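Local structure of periplasmic binding protein component of an ABC type zinc uptake transporter (Synechocystis sp., 1PQ4) at residues A[192-197]-A[212-217]; A[244-249]-A[265-270]; A[144-149]-A[165-170]; A[137-142]-A[176-181]. The protein binds zinc in the periplasm and probably hands it to an ABC-type transporter for uptake into the cell. All coordinates share one frame; numbering follows the deposited sequence.

Contact 1: residues A[192-197]-A[212-217]; sequences KFIVFH and IPIEVE. With ZN (zinc ion), chain C.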
# COMPACT_ATOMS: atom_id res chain seq x y z
N LYS A 192 3.89 -6.86 18.53
CA LYS A 192 4.92 -6.07 17.86
C LYS A 192 5.60 -6.78 16.70
O LYS A 192 5.76 -8.00 16.75
CB LYS A 192 5.98 -5.71 18.91
CG LYS A 192 5.39 -5.01 20.13
CD LYS A 192 6.46 -4.64 21.15
CE LYS A 192 5.81 -4.01 22.38
NZ LYS A 192 6.77 -3.40 23.33
N PHE A 193 5.94 -6.05 15.62
CA PHE A 193 6.71 -6.66 14.50
C PHE A 193 7.68 -5.59 13.99
O PHE A 193 7.39 -4.40 14.03
CB PHE A 193 5.85 -7.26 13.36
CG PHE A 193 5.01 -6.27 12.60
CD1 PHE A 193 5.31 -5.96 11.28
CD2 PHE A 193 3.86 -5.69 13.19
CE1 PHE A 193 4.52 -5.08 10.54
CE2 PHE A 193 3.04 -4.79 12.45
CZ PHE A 193 3.37 -4.50 11.12
N ILE A 194 8.86 -6.02 13.56
CA ILE A 194 9.89 -5.07 13.08
C ILE A 194 9.95 -5.19 11.60
O ILE A 194 10.03 -6.29 11.07
CB ILE A 194 11.28 -5.43 13.60
CG1 ILE A 194 11.24 -5.59 15.10
CG2 ILE A 194 12.29 -4.35 13.21
CD1 ILE A 194 12.59 -6.05 15.71
N VAL A 195 9.98 -4.06 10.92
CA VAL A 195 10.02 -4.01 9.47
C VAL A 195 11.01 -2.93 9.11
O VAL A 195 11.34 -2.08 9.93
CB VAL A 195 8.68 -3.59 8.81
CG1 VAL A 195 7.68 -4.64 8.99
CG2 VAL A 195 8.17 -2.26 9.44
N PHE A 196 11.48 -2.99 7.90
CA PHE A 196 12.43 -1.98 7.53
C PHE A 196 11.70 -0.68 7.24
O PHE A 196 11.85 0.28 7.98
CB PHE A 196 13.25 -2.41 6.32
CG PHE A 196 14.24 -1.36 5.91
CD1 PHE A 196 15.36 -1.10 6.71
CD2 PHE A 196 13.99 -0.55 4.81
CE1 PHE A 196 16.20 -0.04 6.44
CE2 PHE A 196 14.86 0.53 4.53
CZ PHE A 196 15.95 0.77 5.36
N HIS A 197 10.87 -0.68 6.19
CA HIS A 197 10.15 0.55 5.77
C HIS A 197 8.74 0.50 6.37
O HIS A 197 8.01 -0.48 6.19
CB HIS A 197 10.12 0.57 4.26
CG HIS A 197 9.30 1.68 3.70
ND1 HIS A 197 9.71 2.99 3.71
CD2 HIS A 197 8.08 1.67 3.11
CE1 HIS A 197 8.79 3.75 3.14
NE2 HIS A 197 7.78 2.97 2.77
N ILE A 212 7.26 -1.65 14.35
CA ILE A 212 8.50 -1.04 14.84
C ILE A 212 9.37 -0.91 13.59
O ILE A 212 9.84 -1.90 13.02
CB ILE A 212 9.22 -1.96 15.88
CG1 ILE A 212 8.32 -2.13 17.12
CG2 ILE A 212 10.55 -1.34 16.30
CD1 ILE A 212 8.73 -3.26 18.06
N PRO A 213 9.57 0.31 13.13
CA PRO A 213 10.38 0.45 11.92
C PRO A 213 11.86 0.59 12.16
O PRO A 213 12.29 1.11 13.19
CB PRO A 213 9.78 1.70 11.25
CG PRO A 213 9.40 2.55 12.44
CD PRO A 213 8.78 1.54 13.40
N ILE A 214 12.63 0.11 11.20
CA ILE A 214 14.09 0.22 11.28
C ILE A 214 14.52 1.53 10.57
O ILE A 214 15.38 2.26 11.06
CB ILE A 214 14.78 -0.96 10.54
CG1 ILE A 214 14.49 -2.28 11.23
CG2 ILE A 214 16.34 -0.76 10.54
CD1 ILE A 214 14.78 -3.52 10.40
N GLU A 215 13.99 1.80 9.38
CA GLU A 215 14.39 3.03 8.70
C GLU A 215 13.98 4.24 9.53
O GLU A 215 12.99 4.20 10.26
CB GLU A 215 13.79 3.14 7.29
CG GLU A 215 12.33 3.47 7.24
CD GLU A 215 11.91 4.24 5.98
OE1 GLU A 215 12.15 3.76 4.83
OE2 GLU A 215 11.32 5.34 6.15
N VAL A 216 14.75 5.32 9.43
CA VAL A 216 14.42 6.55 10.15
C VAL A 216 14.40 7.68 9.14
O VAL A 216 15.39 7.91 8.45
CB VAL A 216 15.47 6.88 11.23
CG1 VAL A 216 15.24 6.02 12.47
CG2 VAL A 216 16.87 6.63 10.69
N GLU A 217 13.26 8.36 9.04
CA GLU A 217 13.13 9.46 8.11
C GLU A 217 13.60 9.07 6.72
O GLU A 217 14.37 9.80 6.09
ZN ZN C . 6.18 3.44 1.58
O HOH W 1 5.57 1.71 0.22
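The carbonyl oxygen F196 O is held by two backbone donors: a nearly straight bond from E215 N (3.0 Å, 168° at the hydrogen) and a weak one from I214 N at 3.3 Å. One residue earlier, I214 N also reaches V195 O, at 2.8 Å, so the carbonyls of V195 and F196 share that donor. This ladder leads out of the parallel pairing of 192-195 with 212-213, where I212 N binds F193 O and V195 N returns to I212 O. E215 CB then lies over one face of the F196 ring, 4.0 Å from its centroid, a CH-pi contact. Beyond it the carboxylate turns to H197, and ND1 donates to E215 OE1 at 2.8 Å, 174° at the hydrogen. OE1 sits in the imidazole plane, whereas ND1 approaches from above the carboxylate plane. The other ring nitrogen, H197 NE2, ligates zinc at 2.1 Å, joined by H37, H133 and a water. An alanine in place of E215 would remove the ND1 acceptor and is likely to loosen the rotation of the metal-bound ring. A first-shell histidine braced by a second-shell carboxylate, at the end of a beta-alpha-beta unit, belongs to the zinc site of this solute-binding protein.

Contact 2: residues A[244-249]-A[265-270]; sequences ETQFST and LLDPLA
Two torsions bring the polar ends together: D267 places CG anti to its backbone N (chi1 -173°), and Q246 folds its chain at chi2 (80°), so that the two side chains cross at about a right angle. The carboxylate is also tied to its own loop, since L269 N donates to D267 OD1 at 2.9 Å, meeting it from above the carboxylate plane; this is an Asx turn. This bond helps hold the carboxylate within the type I turn from D267 to A270. An alanine at D267 would take away the acceptor of L269 N, and the turn would probably be less well held. Farther in, the E244 side chain crosses P268 at about a right angle, E244 CG 3.6 Å from P268 CD. The E244 backbone lies close as well, CA standing 3.3 Å from L266 O in a CA-H...O contact. At the outer end the methyls of L265 divide their partners: CD1 is 4.0 Å from T245 CG2, and CD2 is 3.8 Å from T249 CG2. The carboxylate of E244 points elsewhere, OE1 probably accepting from H197 N and OE2 accepting from W200 NE1, which ties this loop to a zinc ligand. The contact lies where the parallel strands 240-244 and 262-266 end; helix 250-259 connects them, L266 packs on helix 273-288, and P268 O accepts from W135 NE1.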
# COMPACT_ATOMS: atom_id res chain seq x y z
N GLU A 244 11.62 -5.44 3.08
CA GLU A 244 10.70 -5.25 1.97
C GLU A 244 11.51 -5.39 0.70
O GLU A 244 12.69 -5.00 0.66
CB GLU A 244 10.06 -3.86 2.07
CG GLU A 244 8.84 -3.86 2.91
CD GLU A 244 8.98 -3.10 4.21
OE1 GLU A 244 10.11 -3.08 4.78
OE2 GLU A 244 7.93 -2.54 4.65
N THR A 245 10.89 -5.93 -0.35
CA THR A 245 11.59 -6.14 -1.63
C THR A 245 12.12 -4.89 -2.26
O THR A 245 13.12 -4.94 -2.94
CB THR A 245 10.69 -6.75 -2.73
OG1 THR A 245 9.38 -7.08 -2.20
CG2 THR A 245 11.36 -7.97 -3.31
N GLN A 246 11.43 -3.77 -2.05
CA GLN A 246 11.85 -2.52 -2.68
C GLN A 246 12.99 -1.81 -1.98
O GLN A 246 13.46 -0.80 -2.47
CB GLN A 246 10.64 -1.55 -2.79
CG GLN A 246 9.49 -2.11 -3.64
CD GLN A 246 8.60 -3.10 -2.87
OE1 GLN A 246 7.74 -3.80 -3.46
NE2 GLN A 246 8.80 -3.17 -1.55
N PHE A 247 13.42 -2.31 -0.84
CA PHE A 247 14.50 -1.65 -0.12
C PHE A 247 15.55 -2.70 0.23
O PHE A 247 15.27 -3.89 0.27
CB PHE A 247 13.98 -1.01 1.17
CG PHE A 247 12.81 -0.08 0.95
CD1 PHE A 247 11.50 -0.55 0.95
CD2 PHE A 247 13.02 1.27 0.71
CE1 PHE A 247 10.43 0.31 0.71
CE2 PHE A 247 11.94 2.14 0.47
CZ PHE A 247 10.66 1.65 0.47
N SER A 248 16.77 -2.25 0.48
CA SER A 248 17.83 -3.16 0.84
C SER A 248 17.42 -3.85 2.14
O SER A 248 16.81 -3.22 3.02
CB SER A 248 19.11 -2.37 1.09
OG SER A 248 20.00 -3.19 1.80
N THR A 249 17.73 -5.14 2.26
CA THR A 249 17.40 -5.84 3.51
C THR A 249 18.65 -5.97 4.37
O THR A 249 18.64 -6.68 5.37
CB THR A 249 16.90 -7.25 3.25
OG1 THR A 249 17.88 -7.95 2.46
CG2 THR A 249 15.57 -7.22 2.46
N LEU A 265 10.35 -11.41 3.83
CA LEU A 265 10.01 -10.26 3.00
C LEU A 265 8.53 -9.97 3.07
O LEU A 265 7.70 -10.88 3.11
CB LEU A 265 10.34 -10.51 1.54
CG LEU A 265 11.82 -10.54 1.15
CD1 LEU A 265 11.96 -10.58 -0.37
CD2 LEU A 265 12.48 -9.30 1.72
N LEU A 266 8.19 -8.68 3.12
CA LEU A 266 6.76 -8.31 3.07
C LEU A 266 6.77 -7.43 1.81
O LEU A 266 7.76 -6.71 1.55
CB LEU A 266 6.33 -7.50 4.30
CG LEU A 266 6.39 -8.22 5.63
CD1 LEU A 266 5.80 -7.32 6.74
CD2 LEU A 266 5.60 -9.53 5.55
N ASP A 267 5.75 -7.51 0.99
CA ASP A 267 5.73 -6.70 -0.22
C ASP A 267 4.54 -5.73 -0.15
O ASP A 267 3.40 -6.12 -0.40
CB ASP A 267 5.54 -7.58 -1.44
CG ASP A 267 5.69 -6.81 -2.72
OD1 ASP A 267 5.76 -5.54 -2.66
OD2 ASP A 267 5.72 -7.47 -3.79
N PRO A 268 4.79 -4.48 0.21
CA PRO A 268 3.65 -3.54 0.27
C PRO A 268 3.07 -3.20 -1.11
O PRO A 268 1.96 -2.66 -1.20
CB PRO A 268 4.24 -2.32 0.98
CG PRO A 268 5.67 -2.32 0.47
CD PRO A 268 6.06 -3.82 0.60
N LEU A 269 3.79 -3.53 -2.20
CA LEU A 269 3.33 -3.19 -3.55
C LEU A 269 2.86 -4.36 -4.40
O LEU A 269 2.73 -4.24 -5.62
CB LEU A 269 4.43 -2.44 -4.37
CG LEU A 269 4.98 -1.16 -3.74
CD1 LEU A 269 5.93 -0.45 -4.76
CD2 LEU A 269 3.81 -0.23 -3.37
N ALA A 270 2.60 -5.49 -3.76
CA ALA A 270 2.11 -6.66 -4.50
C ALA A 270 0.81 -6.36 -5.26
O ALA A 270 -0.10 -5.75 -4.69
CB ALA A 270 1.86 -7.83 -3.52

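Contact 3: residues A[144-149]-A[165-170]; sequences QATTIA and ANLAAF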
# COMPACT_ATOMS: atom_id res chain seq x y z
N GLN A 144 -11.72 3.89 -0.54
CA GLN A 144 -11.09 4.21 -1.83
C GLN A 144 -11.90 3.64 -2.97
O GLN A 144 -12.11 4.30 -3.99
CB GLN A 144 -9.66 3.64 -1.88
CG GLN A 144 -8.69 4.33 -0.90
CD GLN A 144 -7.52 3.42 -0.52
OE1 GLN A 144 -6.70 3.07 -1.36
NE2 GLN A 144 -7.47 3.04 0.76
N ALA A 145 -12.37 2.41 -2.79
CA ALA A 145 -13.14 1.76 -3.83
C ALA A 145 -14.43 2.52 -4.15
O ALA A 145 -14.82 2.62 -5.32
CB ALA A 145 -13.51 0.29 -3.41
N THR A 146 -15.12 2.96 -3.10
CA THR A 146 -16.38 3.71 -3.29
C THR A 146 -16.13 5.00 -4.11
O THR A 146 -16.83 5.28 -5.07
CB THR A 146 -16.99 4.02 -1.94
OG1 THR A 146 -17.25 2.77 -1.30
CG2 THR A 146 -18.30 4.82 -2.07
N THR A 147 -15.08 5.73 -3.76
CA THR A 147 -14.72 6.97 -4.44
C THR A 147 -14.39 6.65 -5.87
O THR A 147 -14.86 7.31 -6.79
CB THR A 147 -13.51 7.64 -3.73
OG1 THR A 147 -13.88 8.00 -2.39
CG2 THR A 147 -13.02 8.89 -4.50
N ILE A 148 -13.59 5.61 -6.09
CA ILE A 148 -13.25 5.29 -7.47
C ILE A 148 -14.46 4.92 -8.34
O ILE A 148 -14.61 5.40 -9.48
CB ILE A 148 -12.18 4.15 -7.50
CG1 ILE A 148 -10.89 4.64 -6.79
CG2 ILE A 148 -11.93 3.73 -8.94
CD1 ILE A 148 -9.87 3.54 -6.50
N ALA A 149 -15.33 4.05 -7.82
CA ALA A 149 -16.49 3.61 -8.59
C ALA A 149 -17.38 4.82 -8.91
O ALA A 149 -17.86 4.97 -10.03
CB ALA A 149 -17.30 2.56 -7.80
N ALA A 165 -22.62 -2.53 -9.20
CA ALA A 165 -22.69 -3.93 -8.81
C ALA A 165 -21.26 -4.44 -8.52
O ALA A 165 -21.01 -5.20 -7.54
CB ALA A 165 -23.33 -4.78 -9.95
N ASN A 166 -20.31 -4.06 -9.39
CA ASN A 166 -18.92 -4.52 -9.16
C ASN A 166 -18.41 -3.95 -7.83
O ASN A 166 -17.70 -4.62 -7.10
CB ASN A 166 -17.93 -4.07 -10.25
CG ASN A 166 -18.20 -4.70 -11.59
OD1 ASN A 166 -18.93 -5.68 -11.72
ND2 ASN A 166 -17.58 -4.14 -12.61
N LEU A 167 -18.80 -2.72 -7.49
CA LEU A 167 -18.34 -2.11 -6.23
C LEU A 167 -18.89 -2.90 -5.08
O LEU A 167 -18.19 -3.23 -4.11
CB LEU A 167 -18.87 -0.68 -6.10
CG LEU A 167 -18.31 0.46 -5.21
CD1 LEU A 167 -19.44 1.12 -4.45
CD2 LEU A 167 -17.18 0.08 -4.31
N ALA A 168 -20.19 -3.20 -5.17
CA ALA A 168 -20.83 -3.96 -4.08
C ALA A 168 -20.12 -5.31 -3.86
O ALA A 168 -19.91 -5.73 -2.71
CB ALA A 168 -22.37 -4.17 -4.40
N ALA A 169 -19.78 -5.99 -4.96
CA ALA A 169 -19.08 -7.27 -4.87
C ALA A 169 -17.75 -7.06 -4.17
O ALA A 169 -17.37 -7.78 -3.24
CB ALA A 169 -18.86 -7.86 -6.31
N PHE A 170 -17.00 -6.06 -4.62
CA PHE A 170 -15.70 -5.81 -3.97
C PHE A 170 -15.85 -5.40 -2.49
O PHE A 170 -15.05 -5.84 -1.67
CB PHE A 170 -14.92 -4.74 -4.76
CG PHE A 170 -13.48 -4.55 -4.31
CD1 PHE A 170 -12.88 -3.31 -4.45
CD2 PHE A 170 -12.73 -5.63 -3.83
CE1 PHE A 170 -11.53 -3.14 -4.11
CE2 PHE A 170 -11.42 -5.49 -3.49
CZ PHE A 170 -10.81 -4.24 -3.63
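L167 is the bump of this interface, and the hollow that receives it is lined by A145, T146 and A149 on the facing helix. Its CG presses on A149 CB at 3.5 Å, tighter than ordinary van der Waals contact. Farther along, CD2 slides over the backbone beside A145, ending 3.6 Å from A145 O, while also lying 3.8 Å from A145 CB. T146 borders the hollow, its OG1 4.0 Å from L167 CD2; that hydroxyl is already bonded to K142 O. The leucine sets CG anti to its backbone N, but chi2 stands at -132°, off a staggered value, consistent with the tight contact at A149 CB. The fit works in reverse too: the small knob of A145 CB enters between L167 and F170, one turn apart, and comes 3.8 Å from F170 CD1, approaching the ring obliquely. A145 and A149 give this side of their helix a low profile; the axes of the short segments are 10.0 Å apart, at 174°. No hydrogen bond crosses between them, and I19 of helix 10-20 packs against both alanines. Far from the zinc site, this is the side-by-side packing of an antiparallel helical hairpin, helix 138-155 against the long helix 160-185.

Contact 4: residues A[137-142]-A[176-181]; sequences SPTLVK and RLNQEL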
# COMPACT_ATOMS: atom_id res chain seq x y z
N SER A 137 -4.95 -1.13 4.15
CA SER A 137 -6.01 -1.29 5.16
C SER A 137 -7.30 -1.69 4.43
O SER A 137 -7.86 -0.87 3.67
CB SER A 137 -6.27 0.04 5.87
OG SER A 137 -7.46 -0.05 6.64
N PRO A 138 -7.80 -2.94 4.62
CA PRO A 138 -9.05 -3.30 3.91
C PRO A 138 -10.19 -2.29 4.23
O PRO A 138 -11.02 -1.99 3.38
CB PRO A 138 -9.43 -4.68 4.48
CG PRO A 138 -8.05 -5.30 4.79
CD PRO A 138 -7.26 -4.07 5.39
N THR A 139 -10.20 -1.81 5.46
CA THR A 139 -11.24 -0.86 5.90
C THR A 139 -11.17 0.42 5.08
O THR A 139 -12.17 0.89 4.56
CB THR A 139 -11.04 -0.62 7.42
OG1 THR A 139 -11.42 -1.82 8.08
CG2 THR A 139 -11.94 0.51 7.97
N LEU A 140 -9.97 0.97 4.93
CA LEU A 140 -9.81 2.19 4.16
C LEU A 140 -9.95 1.91 2.67
O LEU A 140 -10.35 2.78 1.90
CB LEU A 140 -8.45 2.82 4.49
CG LEU A 140 -8.32 3.46 5.86
CD1 LEU A 140 -8.56 2.44 6.93
CD2 LEU A 140 -6.87 4.02 6.01
N VAL A 141 -9.67 0.68 2.23
CA VAL A 141 -9.84 0.44 0.81
C VAL A 141 -11.31 0.46 0.43
O VAL A 141 -11.65 0.71 -0.72
CB VAL A 141 -9.12 -0.91 0.37
CG1 VAL A 141 -9.51 -1.34 -1.06
CG2 VAL A 141 -7.58 -0.62 0.39
N LYS A 142 -12.19 0.08 1.37
CA LYS A 142 -13.63 0.23 1.07
C LYS A 142 -13.93 1.66 0.66
O LYS A 142 -14.70 1.88 -0.26
CB LYS A 142 -14.52 -0.04 2.30
CG LYS A 142 -14.45 -1.49 2.78
CD LYS A 142 -15.43 -1.68 3.96
CE LYS A 142 -15.32 -3.07 4.60
NZ LYS A 142 -16.47 -3.25 5.57
N ARG A 176 -15.17 -9.63 4.14
CA ARG A 176 -14.79 -11.03 4.39
C ARG A 176 -13.26 -11.12 4.64
O ARG A 176 -12.81 -11.73 5.60
CB ARG A 176 -15.25 -11.87 3.20
CG ARG A 176 -14.82 -13.33 3.22
CD ARG A 176 -14.63 -13.68 1.78
NE ARG A 176 -14.17 -15.03 1.49
CZ ARG A 176 -13.79 -15.40 0.27
NH1 ARG A 176 -13.83 -14.51 -0.72
NH2 ARG A 176 -13.37 -16.64 0.04
N LEU A 177 -12.48 -10.41 3.82
CA LEU A 177 -11.02 -10.37 4.02
C LEU A 177 -10.69 -9.79 5.38
O LEU A 177 -9.83 -10.30 6.11
CB LEU A 177 -10.41 -9.53 2.93
CG LEU A 177 -8.89 -9.33 3.05
CD1 LEU A 177 -8.18 -10.66 2.82
CD2 LEU A 177 -8.47 -8.36 1.95
N ASN A 178 -11.37 -8.70 5.73
CA ASN A 178 -11.13 -8.07 7.02
C ASN A 178 -11.36 -9.03 8.20
O ASN A 178 -10.59 -9.05 9.18
CB ASN A 178 -12.05 -6.83 7.16
CG ASN A 178 -11.89 -6.14 8.50
OD1 ASN A 178 -10.78 -5.80 8.92
ND2 ASN A 178 -13.01 -5.90 9.18
N GLN A 179 -12.46 -9.78 8.15
CA GLN A 179 -12.76 -10.76 9.21
C GLN A 179 -11.66 -11.85 9.24
O GLN A 179 -11.21 -12.29 10.31
CB GLN A 179 -14.13 -11.46 8.92
CG GLN A 179 -15.20 -11.25 10.00
CD GLN A 179 -16.00 -12.55 10.30
OE1 GLN A 179 -16.34 -13.32 9.38
NE2 GLN A 179 -16.30 -12.78 11.58
N GLU A 180 -11.27 -12.30 8.05
CA GLU A 180 -10.26 -13.35 7.93
C GLU A 180 -8.93 -12.88 8.52
O GLU A 180 -8.30 -13.61 9.29
CB GLU A 180 -10.10 -13.70 6.45
CG GLU A 180 -9.49 -15.02 6.15
CD GLU A 180 -9.52 -15.33 4.66
OE1 GLU A 180 -10.51 -14.92 4.01
OE2 GLU A 180 -8.58 -15.97 4.16
N LEU A 181 -8.49 -11.67 8.19
CA LEU A 181 -7.22 -11.16 8.74
C LEU A 181 -7.32 -10.99 10.25
O LEU A 181 -6.37 -11.30 10.97
CB LEU A 181 -6.83 -9.82 8.08
CG LEU A 181 -6.63 -9.90 6.56
CD1 LEU A 181 -6.23 -8.50 6.01
CD2 LEU A 181 -5.55 -10.91 6.23
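P138 points CG of its ring toward two leucines of the facing helix, 3.9 Å from L181 CD1 and 4.2 Å from L177 CD2. L177 crosses the ring at about a right angle and L181 obliquely, so the ring edge at CG meets two branches from successive turns. Between those turns, N178 comes alongside at its base, CB lying 4.3 Å from P138 CB. N178 holds CG anti to its backbone N (chi1 179°), which carries the amide out toward T139. There the polar tips stop at 4.1 Å between N178 OD1 and T139 OG1, too long for a bond; OD1 is instead bonded to Y207 OH. The amide nitrogen binds E175 OE2, an oxygen that also forms a salt bridge with K142 NZ, so one carboxylate joins the side chains of both helices. P138 is the first residue of helix 138-155, a place where a proline, lacking an N-H, costs no helical bond. S137 just before it is the N-cap, its OG accepting from L140 N, though the place of OG is less certain, and V141 N closes the first turn on S137 O at 2.8 Å. Y207 also touches both P138 and L181, while W273 packs on L177. With axes 10.2 Å apart and 168° between their directions, these segments are paired as in an antiparallel helical hairpin, here where helix 138-155 starts.

In the fold
Contacts 1 and 2 meet directly near the zinc site: besides the link made by E244, the F247 ring stacks on the H197 ring, with F247 CE1 3.5 Å from H197 CG. Their centres are 12 Å apart, and the side chain of P268 in contact 2 is about 6 Å from the zinc ion. Contacts 3 and 4 share helices 138-155 and 160-185, contact 3 nested inside the loop closed by contact 4, their centres 14 Å apart; F170 CE1 touches V141 CG1 at 4.1 Å. Contacts 3 and 4 do not touch contact 1; their nearest atoms are about 15 Å and 11 Å from it, although strand 192-195 directly follows helix 160-185.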